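Local coordinates for fimbrin (Schizosaccharomyces pombe, PDB 1RT8), which binds and cross-links actin filaments through paired calponin-homology domains and takes part in cell polarity, cytokinesis, mating and spore formation, at residues Leu123-Gln126 with Ile127-Arg130; Arg221-Gln224 with Val225-Ala229. All blocks are in the same frame, centred on the assembly; numbering follows the deposited sequence.

Contact 1. Residues Leu123-Gln126 with Ile127-Arg130; sequences LVWQ and IIRR. With SO4 (sulfate ion), chain C.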
loop_
_atom_site.group_PDB
_atom_site.type_symbol
_atom_site.label_atom_id
_atom_site.label_comp_id
_atom_site.label_asym_id
_atom_site.label_seq_id
_atom_site.Cartn_x
_atom_site.Cartn_y
_atom_site.Cartn_z
ATOM N N LEU A 123 3.258 11.757 -4.006
ATOM C CA LEU A 123 3.207 10.346 -4.358
ATOM C C LEU A 123 4.592 9.700 -4.207
ATOM O O LEU A 123 4.719 8.533 -3.815
ATOM C CB LEU A 123 2.701 10.200 -5.790
ATOM C CG LEU A 123 2.673 8.806 -6.410
ATOM C CD1 LEU A 123 1.866 7.847 -5.553
ATOM C CD2 LEU A 123 2.074 8.913 -7.800
ATOM N N VAL A 124 5.633 10.465 -4.513
ATOM C CA VAL A 124 6.995 9.959 -4.383
ATOM C C VAL A 124 7.270 9.585 -2.932
ATOM O O VAL A 124 7.795 8.501 -2.641
ATOM C CB VAL A 124 8.032 11.015 -4.856
ATOM C CG1 VAL A 124 9.416 10.718 -4.256
ATOM C CG2 VAL A 124 8.121 10.982 -6.373
ATOM N N TRP A 125 6.905 10.478 -2.019
ATOM C CA TRP A 125 7.116 10.227 -0.601
ATOM C C TRP A 125 6.319 9.007 -0.136
ATOM O O TRP A 125 6.850 8.157 0.596
ATOM C CB TRP A 125 6.737 11.467 0.228
ATOM C CG TRP A 125 6.605 11.179 1.693
ATOM C CD1 TRP A 125 5.493 11.350 2.460
ATOM C CD2 TRP A 125 7.598 10.593 2.551
ATOM N NE1 TRP A 125 5.724 10.905 3.741
ATOM C CE2 TRP A 125 7.008 10.433 3.824
ATOM C CE3 TRP A 125 8.922 10.183 2.365
ATOM C CZ2 TRP A 125 7.699 9.880 4.906
ATOM C CZ3 TRP A 125 9.612 9.632 3.446
ATOM C CH2 TRP A 125 8.994 9.486 4.698
ATOM N N GLN A 126 5.064 8.893 -0.566
ATOM C CA GLN A 126 4.267 7.744 -0.145
ATOM C C GLN A 126 4.927 6.448 -0.601
ATOM O O GLN A 126 4.975 5.468 0.155
ATOM C CB GLN A 126 2.839 7.825 -0.699
ATOM C CG GLN A 126 1.977 8.941 -0.094
ATOM C CD GLN A 126 1.801 8.809 1.420
ATOM O OE1 GLN A 126 1.505 7.726 1.937
ATOM N NE2 GLN A 126 1.975 9.920 2.133
ATOM N N ILE A 127 5.439 6.439 -1.834
ATOM C CA ILE A 127 6.107 5.244 -2.358
ATOM C C ILE A 127 7.381 4.936 -1.556
ATOM O O ILE A 127 7.601 3.786 -1.164
ATOM C CB ILE A 127 6.451 5.395 -3.864
ATOM C CG1 ILE A 127 5.154 5.548 -4.671
ATOM C CG2 ILE A 127 7.199 4.164 -4.371
ATOM C CD1 ILE A 127 5.362 5.729 -6.168
ATOM N N ILE A 128 8.198 5.959 -1.301
ATOM C CA ILE A 128 9.440 5.796 -0.539
ATOM C C ILE A 128 9.152 5.316 0.875
ATOM O O ILE A 128 9.842 4.433 1.395
ATOM C CB ILE A 128 10.234 7.116 -0.437
ATOM C CG1 ILE A 128 10.841 7.479 -1.795
ATOM C CG2 ILE A 128 11.348 6.977 0.610
ATOM C CD1 ILE A 128 11.604 8.785 -1.780
ATOM N N ARG A 129 8.138 5.913 1.498
ATOM C CA ARG A 129 7.743 5.551 2.855
ATOM C C ARG A 129 7.287 4.102 2.931
ATOM O O ARG A 129 7.641 3.392 3.865
ATOM C CB ARG A 129 6.627 6.481 3.340
ATOM C CG ARG A 129 5.957 6.062 4.645
ATOM C CD ARG A 129 5.012 7.157 5.138
ATOM N NE ARG A 129 4.289 6.783 6.349
ATOM C CZ ARG A 129 3.324 5.872 6.392
ATOM N NH1 ARG A 129 2.959 5.233 5.285
ATOM N NH2 ARG A 129 2.713 5.603 7.538
ATOM N N ARG A 130 6.504 3.665 1.948
ATOM C CA ARG A 130 6.015 2.297 1.925
ATOM C C ARG A 130 7.156 1.278 1.845
ATOM O O ARG A 130 7.032 0.164 2.345
ATOM C CB ARG A 130 5.057 2.098 0.741
ATOM C CG ARG A 130 4.623 0.640 0.497
ATOM C CD ARG A 130 3.895 0.054 1.700
ATOM N NE ARG A 130 3.551 -1.357 1.509
ATOM C CZ ARG A 130 4.434 -2.355 1.477
ATOM N NH1 ARG A 130 5.733 -2.116 1.625
ATOM N NH2 ARG A 130 4.018 -3.600 1.282
HETATM S S SO4 C . -0.758 3.859 7.136
HETATM O O1 SO4 C . 0.115 4.878 6.227
HETATM O O2 SO4 C . 0.098 2.701 7.307
HETATM O O3 SO4 C . -1.085 4.430 8.265
HETATM O O4 SO4 C . -1.855 3.518 6.269
#
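Helix 117-131 of the first calponin-homology domain lays the aliphatic chain of Arg129 over a face of Trp125, one turn back, in a CH-pi contact. Arg129 CB stands 3.9 Å from the centroid of the six-membered ring of Trp125, 12° off the ring normal and therefore over the face. The aliphatic shaft then runs on across the indole, with Arg129 CD 3.8 Å from Trp125 CZ2. With chi1 at 170° and the chain extended as far as NE, the guanidinium is carried past the ring, its plane 67° from that of the indole. Lys249, from the second calponin-homology domain, makes a cation-pi contact with the same indole. Were the indole replaced by an alanine, the shaft of Arg129 would probably lose the surface it lies on and Lys249 its cation-pi partner. Arg129 has its main polar partner in Glu163, also of the second domain, a salt bridge through NH2.

Elsewhere round the helix the side chains meet through apolar contacts. Val124 and Ile128 run side by side in the same direction, Val124 CG1 lying 3.8 Å from Ile128 CD1, and both pack on Phe17 of helix 11-25. Leu123 CG meets Ile127 CD1 at 4.1 Å, and Ile127 continues onto Leu57 and Ile58 of helix 52-61. Regular i to i+4 backbone bonds tie the turns together, among them Arg129 N to Trp125 O at 2.7 Å. A sulfate ion, most likely picked up from the crystallisation medium, adds two weak bonds: its O1 sits 3.0 Å from both NH1 and NH2 of Arg129.

Contact 2. Residues Arg221-Gln224 with Val225-Ala229; sequences RAEQ and VLQNA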
loop_
_atom_site.group_PDB
_atom_site.type_symbol
_atom_site.label_atom_id
_atom_site.label_comp_id
_atom_site.label_asym_id
_atom_site.label_seq_id
_atom_site.Cartn_x
_atom_site.Cartn_y
_atom_site.Cartn_z
ATOM N N ARG A 221 25.700 20.335 16.532
ATOM C CA ARG A 221 25.474 19.028 17.123
ATOM C C ARG A 221 24.835 18.111 16.081
ATOM O O ARG A 221 25.180 16.932 15.981
ATOM C CB ARG A 221 24.553 19.150 18.336
ATOM C CG ARG A 221 24.336 17.849 19.084
ATOM C CD ARG A 221 23.263 18.047 20.135
ATOM N NE ARG A 221 23.583 19.183 20.996
ATOM C CZ ARG A 221 22.693 19.835 21.735
ATOM N NH1 ARG A 221 21.420 19.458 21.721
ATOM N NH2 ARG A 221 23.071 20.870 22.483
ATOM N N ALA A 222 23.906 18.663 15.308
ATOM C CA ALA A 222 23.209 17.902 14.275
ATOM C C ALA A 222 24.196 17.358 13.252
ATOM O O ALA A 222 24.046 16.237 12.771
ATOM C CB ALA A 222 22.183 18.783 13.577
ATOM N N GLU A 223 25.197 18.166 12.917
ATOM C CA GLU A 223 26.212 17.758 11.953
ATOM C C GLU A 223 27.076 16.652 12.540
ATOM O O GLU A 223 27.418 15.690 11.855
ATOM C CB GLU A 223 27.084 18.954 11.570
ATOM C CG GLU A 223 28.270 18.602 10.693
ATOM C CD GLU A 223 27.867 17.888 9.417
ATOM O OE1 GLU A 223 26.986 18.407 8.698
ATOM O OE2 GLU A 223 28.442 16.814 9.132
ATOM N N GLN A 224 27.419 16.791 13.815
ATOM C CA GLN A 224 28.235 15.799 14.494
ATOM C C GLN A 224 27.483 14.484 14.583
ATOM O O GLN A 224 28.081 13.417 14.470
ATOM C CB GLN A 224 28.616 16.285 15.902
ATOM C CG GLN A 224 29.747 17.306 15.913
ATOM C CD GLN A 224 29.922 18.019 17.251
ATOM O OE1 GLN A 224 29.616 17.475 18.312
ATOM N NE2 GLN A 224 30.437 19.242 17.199
ATOM N N VAL A 225 26.168 14.561 14.779
ATOM C CA VAL A 225 25.345 13.358 14.873
ATOM C C VAL A 225 25.354 12.610 13.552
ATOM O O VAL A 225 25.430 11.376 13.525
ATOM C CB VAL A 225 23.863 13.687 15.218
ATOM C CG1 VAL A 225 22.954 12.502 14.845
ATOM C CG2 VAL A 225 23.727 13.996 16.706
ATOM N N LEU A 226 25.259 13.360 12.458
ATOM C CA LEU A 226 25.237 12.754 11.139
ATOM C C LEU A 226 26.609 12.215 10.759
ATOM O O LEU A 226 26.709 11.306 9.935
ATOM C CB LEU A 226 24.735 13.757 10.098
ATOM C CG LEU A 226 23.253 14.113 10.260
ATOM C CD1 LEU A 226 22.845 15.163 9.228
ATOM C CD2 LEU A 226 22.411 12.859 10.115
ATOM N N GLN A 227 27.663 12.769 11.358
ATOM C CA GLN A 227 29.008 12.280 11.082
ATOM C C GLN A 227 29.130 10.946 11.809
ATOM O O GLN A 227 29.792 10.027 11.328
ATOM C CB GLN A 227 30.079 13.262 11.573
ATOM C CG GLN A 227 30.017 14.634 10.919
ATOM C CD GLN A 227 31.326 15.401 11.033
ATOM O OE1 GLN A 227 32.016 15.328 12.048
ATOM N NE2 GLN A 227 31.665 16.150 9.993
ATOM N N ASN A 228 28.482 10.840 12.969
ATOM C CA ASN A 228 28.490 9.590 13.730
ATOM C C ASN A 228 27.644 8.563 12.991
ATOM O O ASN A 228 27.785 7.355 13.201
ATOM C CB ASN A 228 27.906 9.782 15.136
ATOM C CG ASN A 228 28.957 10.165 16.161
ATOM O OD1 ASN A 228 30.094 9.680 16.118
ATOM N ND2 ASN A 228 28.576 11.021 17.105
ATOM N N ALA A 229 26.754 9.054 12.133
ATOM C CA ALA A 229 25.883 8.185 11.354
ATOM C C ALA A 229 26.677 7.524 10.230
ATOM O O ALA A 229 26.447 6.361 9.904
ATOM C CB ALA A 229 24.715 8.991 10.776
#
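Glu223 and Gln227, one turn apart on helix 218-230, make the closest side-chain approach here. Glu223 OE2 comes to 3.2 Å from Gln227 CG, so the carboxylate oxygen rests against the aliphatic part of the glutamine. The two side chains pass at a slant, and the planes of carboxylate and amide are 81° apart, close to perpendicular. What brings the acid round is its bend at chi2 (56°), after a first torsion that sets CG opposite the backbone N; the carboxylate is thus folded forward along the helix. Its stronger mate lies elsewhere: OE2 forms a salt bridge with Arg235, in the loop that follows the helix, which Gln227 also touches.

The backbone beneath is a run of i to i+4 bonds. Val225 N reaches Arg221 O at 2.8 Å, Leu226 N reaches Ala222 O at 3.1 Å, and Gln227 N reaches Glu223 O at 3.0 Å. Gln224 O takes two donors, Asn228 N at 3.0 Å and, in a weak i to i+3 bond, Gln227 N at 3.2 Å with an N-H...O angle of only 124°.

Further out, Thr215 receives Arg221 NH2 on its carbonyl oxygen and bonds Gln224 OE1 through its hydroxyl, while Arg221 NH1 reaches the carbonyl of Asp192. The buried face belongs to Ala222, Val225 and Leu226: the first two touch Met243, Val225 also meets Tyr196 and Thr197 of helix 194-203, and Leu226 packs on Phe254. The polar residues lie towards the surface, Gln227 being the exposed one. This is one of the helices of the all-helical second calponin-homology domain, its apolar face packed against helices 194-203, 240-244 and 248-261.

In the fold
Contact 1 and contact 2 are each about two turns of one helix, helix 117-131 and helix 218-230 respectively, in the first and second calponin-homology domains of the same actin-binding region. Their centres are 26 Å apart and their nearest atoms about 15 Å, so they do not touch. They also differ in setting: contact 1 is buried, with its centre 10 Å from the centre of the chain, whereas contact 2 is partly buried and lies 33 Å out. The sulfate sits at contact 1. Helix 248-261 of the second domain adjoins both contacts, meeting residues 123-130 through Lys249 and residues 221-229 through Phe254.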